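Local coordinates for cyclic nucleotide-gated potassium channel mll3241 (Mesorhizobium loti, PDB 4MUV), which forms a homotetrameric potassium channel opened by cAMP, of which this chain is the cytoplasmic cyclic nucleotide-binding domain, here with cyclic GMP bound, at residues Trp14-Ala19 and Phe61-Ser66; Ala112-Leu117 and Glu126-Thr131. The protein carries 3 engineered substitutions. One frame throughout, in Å; residues are numbered along the deposited sequence.

From the N terminus the chain passes through helix 13-17, then helix 28-37 and the first sheet strands, before strand 58-64 returns to that short helix: interaction 1 closes this loop and ties helix 13-17 to the four-stranded sheet that holds strand 58-64. Interaction 2 opens only later. It closes a much shorter loop, the turn between helices 111-120 and 122-139 toward the C-terminal end of the chain. The two loops therefore follow in series, neither nesting nor crossing. Their centres lie about 18 Å apart, yet they meet through packing, Phe61 CZ of strand 58-64 lying 4.1 Å from Phe128 CZ. Strand 58-64 thus has helical elements from both ends of the chain against it.

Interaction 1: Trp14-Ala19 and Phe61-Ser66; sequences WQLVAA and FVVEGS
A classic beta bulge in strand 58-64, where Val63 and Glu64 both face Ser105 of strand 104-110, receives Leu16 and Ala19 of the segment 14-19, which lies on the short helix 13-17. Val63 is the centre of the contact, its two methyls doing different work. CG2 meets the branched end of Leu16, 3.8 Å from CD2 and 4.0 Å from CD1, the two side chains crossing at about a right angle. CG1 instead lies 3.6 Å from the carbonyl oxygen of Leu16, an oxygen that also accepts the backbone N-H of Ala19. The valine torsion explains this division: CG1 stands opposite its own carbonyl carbon (chi1 -70°), which leaves CG2 between the backbone N and C, facing the leucine. Ala19 adds its methyl at the margin, CB lying 4.2 Å from Val63 CG1.

Glu64 starts out alongside the contact, but its extended chain brings the carboxylate up to the CD2 methyl of Leu16, with OE2 3.9 Å from that carbon and the two side chains again nearly perpendicular. The two carboxylate oxygens have separate partners. A water donates to Glu64 OE2 and to Gln15 OE1, 2.9 Å from each, and so bridges the helix and the strand. OE1 is held by a salt bridge to Arg12 and a hydrogen bond to the hydroxyl of Ser105, which together would limit rotation of the carboxylate and probably favour its charged form. Leu16 and Val63 both touch Leu107 of strand 104-110, the strand paired with 58-64.

The whole is plain packing away from the nucleotide pocket: a short N-terminal helical element laid against the antiparallel beta roll of a cyclic nucleotide-binding domain, here beside a bulged strand.

Interaction 2: Ala112-Leu117 and Glu126-Thr131; sequences ADFQML and EIFRKT
One face of the Phe128 ring carries the corner of Phe114, whose CE1 sits 3.4 Å above the plane, displaced toward the rim, while Leu117 CD2 lies at the edge, in the ring plane and 4.0 Å from Phe128 CE2. The Phe114 ring has the side-chain NE2 of Gln115 at its own edge. The two phenyl planes meet obliquely at 38°, with centroids 5.0 Å apart, and the side chains run past each other in opposite directions. Phe114 reaches across because its CG stands opposite the backbone N (chi1 173°), swinging the ring toward the other helix; the nearest CA atoms, those of Phe114 and Phe128, remain 10.2 Å apart. A serine in place of Phe128 would probably leave Phe114 CE1 and Leu117 CD2 without this aromatic partner and open a gap between the helices.

All three touching residues are buried. Phe82 meets the Phe128 ring edge-to-face, and the Phe128 side chain comes within about 4 Å of that of Glu85, a cyclic nucleotide-binding residue. Helices 111-120 and 122-139 thus close over helix 85-90, through Ile89, and over Met59 of strand 58-64, while Leu117 also packs on Ile34 of helix 28-37.

Interaction 1: Trp14-Ala19 and Phe61-Ser66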
loop_
_atom_site.group_PDB
_atom_site.type_symbol
_atom_site.label_atom_id
_atom_site.label_comp_id
_atom_site.label_asym_id
_atom_site.label_seq_id
_atom_site.Cartn_x
_atom_site.Cartn_y
_atom_site.Cartn_z
ATOM N N TRP A 14 -1.046 -9.797 -11.402
ATOM C CA TRP A 14 -2.437 -9.912 -11.777
ATOM C C TRP A 14 -3.167 -10.913 -10.876
ATOM O O TRP A 14 -4.291 -10.658 -10.446
ATOM C CB TRP A 14 -2.573 -10.315 -13.239
ATOM C CG TRP A 14 -3.999 -10.199 -13.661
ATOM C CD1 TRP A 14 -4.873 -11.211 -13.804
ATOM C CD2 TRP A 14 -4.722 -8.993 -13.923
ATOM N NE1 TRP A 14 -6.107 -10.729 -14.149
ATOM C CE2 TRP A 14 -6.036 -9.368 -14.239
ATOM C CE3 TRP A 14 -4.376 -7.634 -13.939
ATOM C CZ2 TRP A 14 -7.011 -8.458 -14.544
ATOM C CZ3 TRP A 14 -5.358 -6.708 -14.265
ATOM C CH2 TRP A 14 -6.670 -7.139 -14.567
ATOM N N GLN A 15 -2.533 -12.051 -10.584
ATOM C CA GLN A 15 -3.174 -13.042 -9.721
ATOM C C GLN A 15 -3.527 -12.430 -8.373
ATOM O O GLN A 15 -4.608 -12.671 -7.817
ATOM C CB GLN A 15 -2.295 -14.278 -9.537
ATOM C CG GLN A 15 -2.917 -15.342 -8.610
ATOM C CD GLN A 15 -2.494 -15.186 -7.138
ATOM O OE1 GLN A 15 -1.312 -15.019 -6.834
ATOM N NE2 GLN A 15 -3.455 -15.271 -6.227
ATOM N N LEU A 16 -2.599 -11.627 -7.842
ATOM C CA LEU A 16 -2.753 -11.049 -6.518
ATOM C C LEU A 16 -3.728 -9.889 -6.473
ATOM O O LEU A 16 -4.310 -9.614 -5.417
ATOM C CB LEU A 16 -1.398 -10.571 -6.009
ATOM C CG LEU A 16 -0.399 -11.659 -5.664
ATOM C CD1 LEU A 16 0.984 -11.070 -5.394
ATOM C CD2 LEU A 16 -0.876 -12.421 -4.432
ATOM N N VAL A 17 -3.924 -9.179 -7.580
ATOM C CA VAL A 17 -4.732 -7.973 -7.501
ATOM C C VAL A 17 -6.207 -8.263 -7.247
ATOM O O VAL A 17 -6.937 -7.395 -6.766
ATOM C CB VAL A 17 -4.534 -7.031 -8.730
ATOM C CG1 VAL A 17 -5.347 -7.462 -9.946
ATOM C CG2 VAL A 17 -4.841 -5.574 -8.346
ATOM N N ALA A 18 -6.659 -9.485 -7.531
ATOM C CA ALA A 18 -8.047 -9.853 -7.238
ATOM C C ALA A 18 -8.357 -9.730 -5.733
ATOM O O ALA A 18 -9.506 -9.615 -5.354
ATOM C CB ALA A 18 -8.327 -11.272 -7.720
ATOM N N ALA A 19 -7.322 -9.714 -4.890
ATOM C CA ALA A 19 -7.480 -9.567 -3.439
ATOM C C ALA A 19 -7.550 -8.102 -2.955
ATOM O O ALA A 19 -7.554 -7.849 -1.748
ATOM C CB ALA A 19 -6.342 -10.287 -2.727
ATOM N N PHE A 61 -0.332 -2.530 -0.761
ATOM C CA PHE A 61 -1.606 -3.241 -0.649
ATOM C C PHE A 61 -1.306 -4.626 -0.126
ATOM O O PHE A 61 -0.514 -5.362 -0.696
ATOM C CB PHE A 61 -2.292 -3.294 -2.011
ATOM C CG PHE A 61 -2.587 -1.934 -2.533
ATOM C CD1 PHE A 61 -1.638 -1.234 -3.244
ATOM C CD2 PHE A 61 -3.793 -1.318 -2.244
ATOM C CE1 PHE A 61 -1.899 0.038 -3.678
ATOM C CE2 PHE A 61 -4.044 -0.031 -2.662
ATOM C CZ PHE A 61 -3.095 0.645 -3.387
ATOM N N VAL A 62 -1.940 -4.989 0.993
ATOM C CA VAL A 62 -1.730 -6.322 1.569
ATOM C C VAL A 62 -2.562 -7.333 0.792
ATOM O O VAL A 62 -3.767 -7.143 0.599
ATOM C CB VAL A 62 -2.141 -6.376 3.052
ATOM C CG1 VAL A 62 -1.887 -7.741 3.635
ATOM C CG2 VAL A 62 -1.396 -5.321 3.856
ATOM N N VAL A 63 -1.928 -8.408 0.323
ATOM C CA VAL A 63 -2.639 -9.385 -0.492
ATOM C C VAL A 63 -2.593 -10.802 0.048
ATOM O O VAL A 63 -3.441 -11.585 -0.346
ATOM C CB VAL A 63 -2.242 -9.266 -2.012
ATOM C CG1 VAL A 63 -2.799 -7.972 -2.624
ATOM C CG2 VAL A 63 -0.765 -9.325 -2.225
ATOM N N GLU A 64 -1.640 -11.115 0.929
ATOM C CA GLU A 64 -1.569 -12.407 1.634
ATOM C C GLU A 64 -0.882 -12.147 2.967
ATOM O O GLU A 64 0.079 -11.380 3.019
ATOM C CB GLU A 64 -0.733 -13.457 0.867
ATOM C CG GLU A 64 -1.145 -13.736 -0.586
ATOM C CD GLU A 64 -0.217 -14.710 -1.298
ATOM O OE1 GLU A 64 1.021 -14.659 -1.097
ATOM O OE2 GLU A 64 -0.720 -15.515 -2.088
ATOM N N GLY A 65 -1.354 -12.758 4.049
ATOM C CA GLY A 65 -0.739 -12.527 5.343
ATOM C C GLY A 65 -1.153 -11.206 5.951
ATOM O O GLY A 65 -2.107 -10.595 5.526
ATOM N N SER A 66 -0.431 -10.773 6.973
ATOM C CA SER A 66 -0.784 -9.557 7.683
ATOM C C SER A 66 0.422 -8.752 8.148
ATOM O O SER A 66 1.535 -9.277 8.310
ATOM C CB SER A 66 -1.678 -9.880 8.874
ATOM O OG SER A 66 -0.997 -10.690 9.803
HETATM O O HOH W 1 0.512 -15.791 -4.667
#

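Interaction 2: Ala112-Leu117 and Glu126-Thr131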
loop_
_atom_site.group_PDB
_atom_site.type_symbol
_atom_site.label_atom_id
_atom_site.label_comp_id
_atom_site.label_asym_id
_atom_site.label_seq_id
_atom_site.Cartn_x
_atom_site.Cartn_y
_atom_site.Cartn_z
ATOM N N ALA A 112 4.878 7.999 -7.902
ATOM C CA ALA A 112 4.446 8.550 -9.177
ATOM C C ALA A 112 3.156 7.881 -9.632
ATOM O O ALA A 112 2.258 8.515 -10.179
ATOM C CB ALA A 112 5.502 8.363 -10.237
ATOM N N ASP A 113 3.093 6.572 -9.448
ATOM C CA ASP A 113 1.926 5.811 -9.899
ATOM C C ASP A 113 0.715 6.021 -8.980
ATOM O O ASP A 113 -0.417 6.009 -9.447
ATOM C CB ASP A 113 2.305 4.359 -10.040
ATOM C CG ASP A 113 3.414 4.185 -11.027
ATOM O OD1 ASP A 113 3.217 4.541 -12.210
ATOM O OD2 ASP A 113 4.480 3.710 -10.620
ATOM N N PHE A 114 0.967 6.257 -7.693
ATOM C CA PHE A 114 -0.080 6.690 -6.777
ATOM C C PHE A 114 -0.678 8.015 -7.237
ATOM O O PHE A 114 -1.909 8.187 -7.191
ATOM C CB PHE A 114 0.507 6.826 -5.371
ATOM C CG PHE A 114 -0.427 7.415 -4.348
ATOM C CD1 PHE A 114 -1.289 6.604 -3.630
ATOM C CD2 PHE A 114 -0.419 8.777 -4.073
ATOM C CE1 PHE A 114 -2.109 7.123 -2.662
ATOM C CE2 PHE A 114 -1.249 9.300 -3.097
ATOM C CZ PHE A 114 -2.104 8.475 -2.410
ATOM N N GLN A 115 0.161 8.973 -7.644
ATOM C CA GLN A 115 -0.377 10.251 -8.107
ATOM C C GLN A 115 -1.187 10.066 -9.388
ATOM O O GLN A 115 -2.228 10.695 -9.553
ATOM C CB GLN A 115 0.712 11.306 -8.310
ATOM C CG GLN A 115 1.607 11.560 -7.096
ATOM C CD GLN A 115 0.872 11.984 -5.838
ATOM O OE1 GLN A 115 -0.304 12.311 -5.851
ATOM N NE2 GLN A 115 1.578 11.949 -4.727
ATOM N N MET A 116 -0.717 9.207 -10.290
ATOM C CA MET A 116 -1.494 8.941 -11.490
ATOM C C MET A 116 -2.833 8.319 -11.135
ATOM O O MET A 116 -3.852 8.702 -11.696
ATOM C CB MET A 116 -0.754 8.039 -12.454
ATOM C CG MET A 116 -1.643 7.651 -13.605
ATOM S SD MET A 116 -0.752 7.142 -15.065
ATOM C CE MET A 116 -0.092 8.698 -15.624
ATOM N N LEU A 117 -2.833 7.369 -10.211
ATOM C CA LEU A 117 -4.072 6.738 -9.779
ATOM C C LEU A 117 -5.046 7.765 -9.207
ATOM O O LEU A 117 -6.218 7.770 -9.541
ATOM C CB LEU A 117 -3.767 5.651 -8.753
ATOM C CG LEU A 117 -4.942 4.939 -8.068
ATOM C CD1 LEU A 117 -5.894 4.281 -9.085
ATOM C CD2 LEU A 117 -4.418 3.895 -7.056
ATOM N N GLU A 126 -10.367 10.012 -2.942
ATOM C CA GLU A 126 -11.140 10.351 -1.751
ATOM C C GLU A 126 -11.061 9.265 -0.687
ATOM O O GLU A 126 -10.994 9.567 0.506
ATOM C CB GLU A 126 -12.604 10.629 -2.120
ATOM C CG GLU A 126 -13.455 11.183 -0.967
ATOM C CD GLU A 126 -13.093 12.615 -0.592
ATOM O OE1 GLU A 126 -12.037 13.116 -1.032
ATOM O OE2 GLU A 126 -13.873 13.252 0.144
ATOM N N ILE A 127 -11.081 7.999 -1.117
ATOM C CA ILE A 127 -10.909 6.904 -0.158
ATOM C C ILE A 127 -9.560 7.028 0.545
ATOM O O ILE A 127 -9.483 6.873 1.766
ATOM C CB ILE A 127 -11.063 5.529 -0.811
ATOM C CG1 ILE A 127 -12.541 5.315 -1.148
ATOM C CG2 ILE A 127 -10.547 4.404 0.101
ATOM C CD1 ILE A 127 -12.787 4.221 -2.160
ATOM N N PHE A 128 -8.494 7.328 -0.191
ATOM C CA PHE A 128 -7.180 7.489 0.454
ATOM C C PHE A 128 -7.197 8.678 1.427
ATOM O O PHE A 128 -6.679 8.593 2.539
ATOM C CB PHE A 128 -6.082 7.694 -0.591
ATOM C CG PHE A 128 -5.724 6.462 -1.390
ATOM C CD1 PHE A 128 -5.619 5.224 -0.805
ATOM C CD2 PHE A 128 -5.503 6.566 -2.750
ATOM C CE1 PHE A 128 -5.260 4.137 -1.555
ATOM C CE2 PHE A 128 -5.141 5.481 -3.496
ATOM C CZ PHE A 128 -5.028 4.258 -2.899
ATOM N N ARG A 129 -7.793 9.786 0.992
ATOM C CA ARG A 129 -7.806 10.998 1.800
ATOM C C ARG A 129 -8.571 10.726 3.107
ATOM O O ARG A 129 -8.119 11.105 4.199
ATOM C CB ARG A 129 -8.433 12.175 1.031
ATOM C CG ARG A 129 -8.313 13.537 1.762
ATOM C CD ARG A 129 -9.059 14.667 1.049
ATOM N NE ARG A 129 -10.505 14.461 1.080
ATOM C CZ ARG A 129 -11.287 14.711 2.126
ATOM N NH1 ARG A 129 -10.786 15.197 3.251
ATOM N NH2 ARG A 129 -12.585 14.470 2.040
ATOM N N LYS A 130 -9.720 10.064 3.006
ATOM C CA LYS A 130 -10.513 9.761 4.200
ATOM C C LYS A 130 -9.858 8.723 5.101
ATOM O O LYS A 130 -9.956 8.811 6.314
ATOM C CB LYS A 130 -11.922 9.342 3.819
ATOM C CG LYS A 130 -12.747 10.499 3.299
ATOM C CD LYS A 130 -14.146 10.056 2.925
ATOM C CE LYS A 130 -14.937 11.214 2.365
ATOM N NZ LYS A 130 -16.252 10.800 1.807
ATOM N N THR A 131 -9.190 7.741 4.517
ATOM C CA THR A 131 -8.461 6.740 5.301
ATOM C C THR A 131 -7.347 7.416 6.112
ATOM O O THR A 131 -7.166 7.120 7.295
ATOM C CB THR A 131 -7.898 5.623 4.394
ATOM O OG1 THR A 131 -8.987 4.901 3.810
ATOM C CG2 THR A 131 -7.058 4.660 5.199
#